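Local structure of pyridoxal kinase (Entamoeba histolytica, 4S1H) at residues E77-G82 with V106-D111; N3-I8 with I31-V36; E92-V97 with K131-Y136. The protein probably transfers a phosphate group from ATP to pyridoxal, giving pyridoxal 5'-phosphate, with bound magnesium at the nucleotide site. All blocks are in the same frame, centred on the assembly; numbering follows the deposited sequence.

Contact 1: residues E77-G82 with V106-D111; sequences EFLVTG and VYFLCD. With MG (magnesium ion), chain D.
T81 and D111 meet at the C-terminal side of two parallel strands, and there one water joins both segments while D111 holds a magnesium ion. Strands 78-81 and 107-110 are the outer elements of a beta-alpha-beta unit, with helix 87-100 between them in sequence, in the central sheet of a ribokinase-like fold. The axes of the two short segments run parallel within 13°, with F78 opposite Y107 and T81 opposite C110. Five backbone hydrogen bonds shuttle between them from E77 O to D111 N; the longest is T81 N to L109 O at 3.3 Å. On the sheet face that carries L79, T81, F108 and C110, the F108 ring gathers the contacts. L79 CD2 stands over one face of this ring, 3.9 Å from its centroid and offset toward the rim, in a CH-pi contact. The T81 side chain crosses F108 at about a right angle, its OG1 at the ring edge near the plane, 3.4 Å from F108 CE1. A chi1 of 66° places OG1 of T81 between the backbone N and the carbonyl carbon. The same OG1 lies 2.7 Å from water 1, which donates hydrogen bonds to G82 O and D111 O. On the opposite sheet face F78 CD1 packs obliquely on Y107 CB at 3.7 Å, and helix 216-229 covers F78, V80 and L109. D111 OD2 has a weak hydrogen bond with T221 OG1. Four waters and T141 O share the magnesium with D111, whose OD1 binds it at 2.0 Å.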
loop_
_atom_site.group_PDB
_atom_site.type_symbol
_atom_site.label_atom_id
_atom_site.label_comp_id
_atom_site.label_asym_id
_atom_site.label_seq_id
_atom_site.Cartn_x
_atom_site.Cartn_y
_atom_site.Cartn_z
ATOM N N GLU A 77 10.678 -5.050 -15.033
ATOM C CA GLU A 77 11.693 -4.205 -15.737
ATOM C C GLU A 77 12.434 -3.250 -14.811
ATOM O O GLU A 77 13.445 -2.649 -15.219
ATOM C CB GLU A 77 11.023 -3.417 -16.859
ATOM C CG GLU A 77 10.385 -4.295 -17.933
ATOM C CD GLU A 77 9.583 -3.500 -18.953
ATOM O OE1 GLU A 77 10.018 -2.393 -19.344
ATOM O OE2 GLU A 77 8.517 -3.987 -19.380
ATOM N N PHE A 78 11.922 -3.088 -13.592
ATOM C CA PHE A 78 12.397 -2.094 -12.638
ATOM C C PHE A 78 12.373 -2.683 -11.253
ATOM O O PHE A 78 11.405 -3.361 -10.863
ATOM C CB PHE A 78 11.539 -0.824 -12.685
ATOM C CG PHE A 78 11.563 -0.152 -14.017
ATOM C CD1 PHE A 78 12.566 0.798 -14.306
ATOM C CD2 PHE A 78 10.661 -0.485 -14.995
ATOM C CE1 PHE A 78 12.625 1.409 -15.552
ATOM C CE2 PHE A 78 10.709 0.094 -16.249
ATOM C CZ PHE A 78 11.678 1.057 -16.514
ATOM N N LEU A 79 13.443 -2.404 -10.503
ATOM C CA LEU A 79 13.584 -2.854 -9.154
ATOM C C LEU A 79 13.903 -1.684 -8.281
ATOM O O LEU A 79 14.692 -0.832 -8.693
ATOM C CB LEU A 79 14.700 -3.863 -9.100
ATOM C CG LEU A 79 15.002 -4.502 -7.765
ATOM C CD1 LEU A 79 13.858 -5.381 -7.305
ATOM C CD2 LEU A 79 16.247 -5.330 -7.934
ATOM N N VAL A 80 13.293 -1.632 -7.098
ATOM C CA VAL A 80 13.619 -0.619 -6.075
ATOM C C VAL A 80 13.827 -1.299 -4.761
ATOM O O VAL A 80 13.038 -2.204 -4.402
ATOM C CB VAL A 80 12.521 0.438 -5.885
ATOM C CG1 VAL A 80 12.879 1.431 -4.788
ATOM C CG2 VAL A 80 12.248 1.150 -7.179
ATOM N N THR A 81 14.855 -0.899 -4.041
ATOM C CA THR A 81 15.019 -1.297 -2.668
ATOM C C THR A 81 15.093 -0.075 -1.806
ATOM O O THR A 81 15.625 0.991 -2.232
ATOM C CB THR A 81 16.208 -2.259 -2.461
ATOM O OG1 THR A 81 17.414 -1.549 -2.744
ATOM C CG2 THR A 81 16.120 -3.505 -3.341
ATOM N N GLY A 82 14.584 -0.203 -0.580
ATOM C CA GLY A 82 14.592 0.844 0.408
ATOM C C GLY A 82 15.140 0.361 1.720
ATOM O O GLY A 82 16.324 -0.073 1.815
ATOM N N VAL A 106 16.985 -5.153 -16.305
ATOM C CA VAL A 106 16.204 -4.647 -15.196
ATOM C C VAL A 106 16.955 -3.436 -14.645
ATOM O O VAL A 106 18.116 -3.542 -14.276
ATOM C CB VAL A 106 16.000 -5.712 -14.101
ATOM C CG1 VAL A 106 15.208 -5.169 -12.914
ATOM C CG2 VAL A 106 15.295 -6.929 -14.698
ATOM N N TYR A 107 16.286 -2.300 -14.619
ATOM C CA TYR A 107 16.821 -1.074 -14.058
ATOM C C TYR A 107 16.607 -1.082 -12.528
ATOM O O TYR A 107 15.479 -1.071 -12.039
ATOM C CB TYR A 107 16.142 0.130 -14.713
ATOM C CG TYR A 107 16.714 1.499 -14.364
ATOM C CD1 TYR A 107 17.766 2.057 -15.102
ATOM C CD2 TYR A 107 16.171 2.269 -13.332
ATOM C CE1 TYR A 107 18.271 3.319 -14.786
ATOM C CE2 TYR A 107 16.678 3.530 -13.006
ATOM C CZ TYR A 107 17.717 4.053 -13.745
ATOM O OH TYR A 107 18.207 5.304 -13.431
ATOM N N PHE A 108 17.699 -1.090 -11.769
ATOM C CA PHE A 108 17.643 -1.172 -10.316
ATOM C C PHE A 108 18.031 0.150 -9.687
ATOM O O PHE A 108 19.176 0.610 -9.830
ATOM C CB PHE A 108 18.514 -2.331 -9.855
ATOM C CG PHE A 108 18.698 -2.452 -8.356
ATOM C CD1 PHE A 108 17.751 -1.994 -7.432
ATOM C CD2 PHE A 108 19.866 -3.047 -7.863
ATOM C CE1 PHE A 108 17.960 -2.143 -6.068
ATOM C CE2 PHE A 108 20.038 -3.230 -6.508
ATOM C CZ PHE A 108 19.088 -2.783 -5.608
ATOM N N LEU A 109 17.061 0.790 -9.055
ATOM C CA LEU A 109 17.268 1.963 -8.221
ATOM C C LEU A 109 17.383 1.499 -6.783
ATOM O O LEU A 109 16.412 1.004 -6.200
ATOM C CB LEU A 109 16.102 2.954 -8.379
ATOM C CG LEU A 109 16.224 4.324 -7.684
ATOM C CD1 LEU A 109 15.170 5.263 -8.248
ATOM C CD2 LEU A 109 16.105 4.264 -6.180
ATOM N N CYS A 110 18.550 1.654 -6.194
ATOM C CA CYS A 110 18.804 1.323 -4.810
ATOM C C CYS A 110 18.753 2.604 -4.001
ATOM O O CYS A 110 19.561 3.517 -4.215
ATOM C CB CYS A 110 20.152 0.617 -4.642
ATOM S SG CYS A 110 20.520 0.138 -2.945
ATOM N N ASP A 111 17.798 2.699 -3.099
ATOM C CA ASP A 111 17.707 3.846 -2.201
ATOM C C ASP A 111 18.189 3.380 -0.837
ATOM O O ASP A 111 17.434 2.773 -0.087
ATOM C CB ASP A 111 16.239 4.265 -2.121
ATOM C CG ASP A 111 16.038 5.564 -1.435
ATOM O OD1 ASP A 111 16.991 6.370 -1.381
ATOM O OD2 ASP A 111 14.877 5.834 -1.011
HETATM MG MG MG D . 17.237 8.226 -0.687
HETATM O O HOH W 1 17.943 -0.255 -0.396
HETATM O O HOH W 2 15.370 8.108 0.495
HETATM O O HOH W 3 18.244 7.565 0.878
HETATM O O HOH W 4 15.873 9.023 -2.379
HETATM O O HOH W 5 17.495 10.184 -0.133
#

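Contact 2: residues N3-I8 with I31-V36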
loop_
_atom_site.group_PDB
_atom_site.type_symbol
_atom_site.label_atom_id
_atom_site.label_comp_id
_atom_site.label_asym_id
_atom_site.label_seq_id
_atom_site.Cartn_x
_atom_site.Cartn_y
_atom_site.Cartn_z
ATOM N N ASN A 3 3.193 -7.300 -13.798
ATOM C CA ASN A 3 3.933 -6.501 -12.839
ATOM C C ASN A 3 5.198 -5.983 -13.497
ATOM O O ASN A 3 5.984 -6.770 -13.994
ATOM C CB ASN A 3 4.276 -7.356 -11.625
ATOM C CG ASN A 3 3.040 -7.773 -10.858
ATOM O OD1 ASN A 3 2.199 -6.933 -10.561
ATOM N ND2 ASN A 3 2.929 -9.049 -10.534
ATOM N N LYS A 4 5.360 -4.662 -13.499
ATOM C CA LYS A 4 6.516 -4.017 -14.136
ATOM C C LYS A 4 7.595 -3.673 -13.117
ATOM O O LYS A 4 8.790 -3.580 -13.492
ATOM C CB LYS A 4 6.038 -2.780 -14.881
ATOM C CG LYS A 4 7.135 -2.069 -15.666
ATOM C CD LYS A 4 6.600 -0.934 -16.525
ATOM C CE LYS A 4 5.826 -1.432 -17.732
ATOM N NZ LYS A 4 5.602 -0.314 -18.688
ATOM N N VAL A 5 7.202 -3.421 -11.862
ATOM C CA VAL A 5 8.115 -3.015 -10.813
ATOM C C VAL A 5 8.063 -3.975 -9.641
ATOM O O VAL A 5 6.990 -4.440 -9.277
ATOM C CB VAL A 5 7.777 -1.587 -10.271
ATOM C CG1 VAL A 5 8.750 -1.144 -9.192
ATOM C CG2 VAL A 5 7.732 -0.590 -11.427
ATOM N N LEU A 6 9.219 -4.226 -9.037
ATOM C CA LEU A 6 9.289 -4.911 -7.744
ATOM C C LEU A 6 9.978 -3.971 -6.795
ATOM O O LEU A 6 11.064 -3.450 -7.113
ATOM C CB LEU A 6 10.052 -6.220 -7.857
ATOM C CG LEU A 6 10.513 -6.894 -6.581
ATOM C CD1 LEU A 6 9.285 -7.388 -5.810
ATOM C CD2 LEU A 6 11.454 -8.037 -6.933
ATOM N N THR A 7 9.325 -3.722 -5.670
ATOM C CA THR A 7 9.866 -2.786 -4.684
ATOM C C THR A 7 9.830 -3.410 -3.301
ATOM O O THR A 7 8.795 -3.926 -2.828
ATOM C CB THR A 7 9.181 -1.398 -4.733
ATOM O OG1 THR A 7 9.552 -0.645 -3.571
ATOM C CG2 THR A 7 7.705 -1.511 -4.787
ATOM N N ILE A 8 10.977 -3.381 -2.664
ATOM C CA ILE A 8 11.231 -4.043 -1.399
ATOM C C ILE A 8 11.618 -2.979 -0.404
ATOM O O ILE A 8 12.711 -2.380 -0.508
ATOM C CB ILE A 8 12.375 -5.093 -1.563
ATOM C CG1 ILE A 8 12.027 -6.141 -2.628
ATOM C CG2 ILE A 8 12.740 -5.713 -0.226
ATOM C CD1 ILE A 8 13.172 -7.057 -3.030
ATOM N N ILE A 31 1.246 2.310 -12.499
ATOM C CA ILE A 31 2.386 1.422 -12.781
ATOM C C ILE A 31 2.176 0.174 -11.900
ATOM O O ILE A 31 2.233 0.242 -10.667
ATOM C CB ILE A 31 3.727 2.125 -12.521
ATOM C CG1 ILE A 31 3.918 3.355 -13.460
ATOM C CG2 ILE A 31 4.851 1.114 -12.690
ATOM C CD1 ILE A 31 5.065 4.275 -13.088
ATOM N N GLN A 32 1.838 -0.944 -12.541
ATOM C CA GLN A 32 1.541 -2.160 -11.796
ATOM C C GLN A 32 2.826 -2.664 -11.136
ATOM O O GLN A 32 3.843 -2.873 -11.813
ATOM C CB GLN A 32 0.957 -3.222 -12.697
ATOM C CG GLN A 32 0.530 -4.432 -11.890
ATOM C CD GLN A 32 -0.293 -5.428 -12.669
ATOM O OE1 GLN A 32 -1.217 -5.051 -13.386
ATOM N NE2 GLN A 32 0.025 -6.711 -12.520
ATOM N N SER A 33 2.774 -2.838 -9.813
ATOM C CA SER A 33 3.972 -3.117 -9.005
ATOM C C SER A 33 3.718 -4.171 -7.930
ATOM O O SER A 33 2.580 -4.336 -7.476
ATOM C CB SER A 33 4.439 -1.832 -8.346
ATOM O OG SER A 33 4.635 -0.827 -9.333
ATOM N N ILE A 34 4.779 -4.875 -7.572
ATOM C CA ILE A 34 4.814 -5.783 -6.455
ATOM C C ILE A 34 5.470 -5.044 -5.286
ATOM O O ILE A 34 6.562 -4.495 -5.438
ATOM C CB ILE A 34 5.636 -7.044 -6.794
ATOM C CG1 ILE A 34 5.081 -7.768 -8.027
ATOM C CG2 ILE A 34 5.713 -7.962 -5.586
ATOM C CD1 ILE A 34 6.016 -8.846 -8.561
ATOM N N PHE A 35 4.818 -5.063 -4.126
ATOM C CA PHE A 35 5.312 -4.398 -2.923
ATOM C C PHE A 35 5.605 -5.425 -1.832
ATOM O O PHE A 35 4.691 -5.866 -1.095
ATOM C CB PHE A 35 4.339 -3.331 -2.418
ATOM C CG PHE A 35 3.998 -2.284 -3.432
ATOM C CD1 PHE A 35 2.947 -2.469 -4.342
ATOM C CD2 PHE A 35 4.737 -1.102 -3.506
ATOM C CE1 PHE A 35 2.640 -1.486 -5.283
ATOM C CE2 PHE A 35 4.390 -0.122 -4.430
ATOM C CZ PHE A 35 3.382 -0.325 -5.339
ATOM N N VAL A 36 6.844 -5.876 -1.764
ATOM C CA VAL A 36 7.279 -6.792 -0.754
ATOM C C VAL A 36 7.728 -5.972 0.451
ATOM O O VAL A 36 8.564 -5.094 0.354
ATOM C CB VAL A 36 8.404 -7.726 -1.235
ATOM C CG1 VAL A 36 8.862 -8.624 -0.099
ATOM C CG2 VAL A 36 7.937 -8.529 -2.433
HETATM O O HOH W 6 0.367 -6.480 -8.461
#
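N3 reaches Q32 with its side-chain amide: Q32 NE2 donates to N3 OD1 at 2.9 Å, in the plane of its own amide but from above the carbonyl plane of N3, the two amides being 70° apart. Water 6 donates to the same OD1 and to S33 O, so that oxygen is gripped twice, while N3 ND2 bonds to L72 O and to S14 OG of the second subunit. The amide also lies across I34, with N3 CG 3.5 Å from I34 CG1. At K4 the register slips by one residue, and Q32 O takes K4 N at 2.9 Å as well as a weak, longer bond from V5 N. V5 CB rests on S33 OG at 3.4 Å; this hydroxyl donates to I31 O, and V5 CG2 touches I31 CG2. From V5 O to I34 N the backbone bond is short, 2.8 Å. L6 CD1 meets I34 CG2 at 3.6 Å and also touches V36 CG2. T7 has OG1 anti to the backbone N (chi1 168°), bonded to N19 OD1 and Y222 OH, which leaves CG2 to press on F35 CD2 at 3.3 Å. I8 lies side by side with V36, and the second subunit packs on I34, F35 and V36. This is the parallel pairing of a beta-alpha-beta unit, strands 5-9 and 33-41 joined through helix 18-28, in the central sheet of the ribokinase-like fold.

Contact 3: residues E92-V97 with K131-Y136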
loop_
_atom_site.group_PDB
_atom_site.type_symbol
_atom_site.label_atom_id
_atom_site.label_comp_id
_atom_site.label_asym_id
_atom_site.label_seq_id
_atom_site.Cartn_x
_atom_site.Cartn_y
_atom_site.Cartn_z
ATOM N N GLU A 92 19.932 -11.721 1.148
ATOM C CA GLU A 92 18.958 -12.478 0.356
ATOM C C GLU A 92 18.446 -11.684 -0.850
ATOM O O GLU A 92 18.347 -12.227 -1.964
ATOM C CB GLU A 92 17.797 -12.904 1.210
ATOM C CG GLU A 92 16.744 -13.741 0.486
ATOM C CD GLU A 92 17.276 -14.970 -0.236
ATOM O OE1 GLU A 92 18.417 -15.456 0.025
ATOM O OE2 GLU A 92 16.505 -15.471 -1.087
ATOM N N THR A 93 18.200 -10.395 -0.649
ATOM C CA THR A 93 17.824 -9.518 -1.739
ATOM C C THR A 93 18.898 -9.507 -2.824
ATOM O O THR A 93 18.571 -9.501 -4.009
ATOM C CB THR A 93 17.534 -8.110 -1.238
ATOM O OG1 THR A 93 16.348 -8.143 -0.431
ATOM C CG2 THR A 93 17.347 -7.132 -2.389
ATOM N N ILE A 94 20.173 -9.459 -2.448
ATOM C CA ILE A 94 21.256 -9.520 -3.440
ATOM C C ILE A 94 21.083 -10.754 -4.323
ATOM O O ILE A 94 21.213 -10.642 -5.527
ATOM C CB ILE A 94 22.655 -9.475 -2.790
ATOM C CG1 ILE A 94 22.956 -8.059 -2.262
ATOM C CG2 ILE A 94 23.752 -9.896 -3.764
ATOM C CD1 ILE A 94 24.103 -8.014 -1.282
ATOM N N ASN A 95 20.795 -11.909 -3.716
ATOM C CA ASN A 95 20.568 -13.132 -4.490
ATOM C C ASN A 95 19.429 -12.960 -5.469
ATOM O O ASN A 95 19.547 -13.381 -6.610
ATOM C CB ASN A 95 20.276 -14.319 -3.590
ATOM C CG ASN A 95 21.429 -14.691 -2.689
ATOM O OD1 ASN A 95 22.587 -14.537 -3.039
ATOM N ND2 ASN A 95 21.091 -15.222 -1.508
ATOM N N ARG A 96 18.342 -12.352 -5.014
ATOM C CA ARG A 96 17.137 -12.174 -5.851
ATOM C C ARG A 96 17.405 -11.169 -6.960
ATOM O O ARG A 96 17.036 -11.412 -8.098
ATOM C CB ARG A 96 15.966 -11.706 -5.013
ATOM C CG ARG A 96 15.568 -12.678 -3.909
ATOM C CD ARG A 96 15.140 -14.032 -4.415
ATOM N NE ARG A 96 14.930 -14.969 -3.296
ATOM C CZ ARG A 96 14.132 -16.025 -3.321
ATOM N NH1 ARG A 96 13.437 -16.313 -4.409
ATOM N NH2 ARG A 96 14.027 -16.804 -2.238
ATOM N N VAL A 97 18.174 -10.110 -6.655
ATOM C CA VAL A 97 18.571 -9.113 -7.663
ATOM C C VAL A 97 19.377 -9.699 -8.793
ATOM O O VAL A 97 19.108 -9.425 -9.977
ATOM C CB VAL A 97 19.400 -7.979 -7.035
ATOM C CG1 VAL A 97 20.048 -7.077 -8.104
ATOM C CG2 VAL A 97 18.539 -7.162 -6.105
ATOM N N LYS A 131 26.631 -1.792 1.464
ATOM C CA LYS A 131 27.796 -1.527 0.619
ATOM C C LYS A 131 27.937 -2.546 -0.494
ATOM O O LYS A 131 28.471 -2.214 -1.578
ATOM C CB LYS A 131 29.073 -1.460 1.468
ATOM C CG LYS A 131 29.165 -0.275 2.403
ATOM C CD LYS A 131 30.455 -0.361 3.219
ATOM C CE LYS A 131 30.715 0.905 4.011
ATOM N NZ LYS A 131 32.093 0.909 4.574
ATOM N N GLU A 132 27.438 -3.770 -0.264
ATOM C CA GLU A 132 27.429 -4.803 -1.292
ATOM C C GLU A 132 26.238 -4.678 -2.215
ATOM O O GLU A 132 26.385 -4.786 -3.423
ATOM C CB GLU A 132 27.498 -6.203 -0.669
ATOM C CG GLU A 132 28.832 -6.547 0.012
ATOM C CD GLU A 132 30.063 -6.342 -0.876
ATOM O OE1 GLU A 132 30.050 -6.784 -2.045
ATOM O OE2 GLU A 132 31.048 -5.728 -0.406
ATOM N N LEU A 133 25.064 -4.414 -1.656
ATOM C CA LEU A 133 23.869 -4.259 -2.492
ATOM C C LEU A 133 23.996 -3.130 -3.543
ATOM O O LEU A 133 23.610 -3.290 -4.674
ATOM C CB LEU A 133 22.620 -4.021 -1.614
ATOM C CG LEU A 133 21.287 -3.913 -2.360
ATOM C CD1 LEU A 133 20.998 -5.149 -3.196
ATOM C CD2 LEU A 133 20.164 -3.663 -1.378
ATOM N N ILE A 134 24.551 -1.993 -3.161
ATOM C CA ILE A 134 24.630 -0.853 -4.069
ATOM C C ILE A 134 25.429 -1.163 -5.336
ATOM O O ILE A 134 25.223 -0.526 -6.362
ATOM C CB ILE A 134 25.174 0.439 -3.405
ATOM C CG1 ILE A 134 26.566 0.233 -2.781
ATOM C CG2 ILE A 134 24.182 0.963 -2.368
ATOM C CD1 ILE A 134 27.288 1.511 -2.405
ATOM N N LYS A 135 26.327 -2.134 -5.270
ATOM C CA LYS A 135 27.176 -2.473 -6.402
ATOM C C LYS A 135 26.394 -3.054 -7.566
ATOM O O LYS A 135 26.909 -3.084 -8.684
ATOM C CB LYS A 135 28.297 -3.429 -5.993
ATOM C CG LYS A 135 29.255 -2.831 -4.976
ATOM C CD LYS A 135 30.398 -3.786 -4.683
ATOM C CE LYS A 135 31.322 -3.226 -3.629
ATOM N NZ LYS A 135 32.347 -4.243 -3.274
ATOM N N TYR A 136 25.160 -3.510 -7.314
ATOM C CA TYR A 136 24.306 -4.023 -8.361
ATOM C C TYR A 136 23.376 -2.970 -8.979
ATOM O O TYR A 136 22.716 -3.247 -9.959
ATOM C CB TYR A 136 23.502 -5.225 -7.826
ATOM C CG TYR A 136 24.411 -6.338 -7.319
ATOM C CD1 TYR A 136 24.922 -7.315 -8.184
ATOM C CD2 TYR A 136 24.811 -6.377 -5.992
ATOM C CE1 TYR A 136 25.773 -8.314 -7.724
ATOM C CE2 TYR A 136 25.660 -7.365 -5.523
ATOM C CZ TYR A 136 26.144 -8.332 -6.386
ATOM O OH TYR A 136 26.985 -9.313 -5.891
#
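I94 and L133 bring the two backbones closest, with their CA atoms 6.0 Å apart, and one turn further on V97 faces Y136 with a CA-CA distance of 7.7 Å. Residues 92-97 belong to helix 87-100, and 131-133 to helix 124-133, with helical backbone angles carrying on to Y136. No hydrogen bond crosses between them, and the contact is apolar. I94 does most of the touching, spreading its branches over three residues. The I94 and L133 side chains slide past each other in opposite directions, I94 CG1 meeting L133 CD1 at 3.6 Å. I94 CG2, anti to the backbone N, is the branch that meets Y136, 3.6 Å from Y136 CE2, and the side chains of I94 and Y136 cross at about a right angle. The terminal methyl, I94 CD1, lies 3.7 Å from L133 N and beside E132 CB. Y136 is also met by V97, whose CG1 is 3.9 Å from Y136 CB. L133 CD1 is touched more loosely by T93 CG2 and V97 CG2. Elsewhere on helix 87-100, E92 OE2 holds R96 NE in a salt bridge, and R96 NH2 pairs with D65 of helix 57-69, on which E92, T93 and R96 also pack. Beneath the contact lies the central sheet: V97 and L133 both touch F108 of strand 107-110, while T93 and L133 both touch T81 of strand 78-81.

How the contacts relate
Contacts 1 and 2 belong to one sheet, where strands 5-9 and 78-81 are neighbours. Their centres are about 10 Å apart, and E77 N to K4 O (2.8 Å) and G82 N to I8 O (2.9 Å) are probable hydrogen bonds between them. Contact 3 packs its helices on contact 1, with L79 CD2 3.5 Å from V97 CG2 and T81 OG1 3.7 Å from L133 CD2. Contacts 2 and 3 lie farther apart, about 17 Å between centres, and barely touch. Of the three, contact 1 alone supplies a ligand of the magnesium site, D111, whose side chain is about 6 Å from bound ADP; the side chains of T7 and L133 lie about 8 and 9 Å from that of D111.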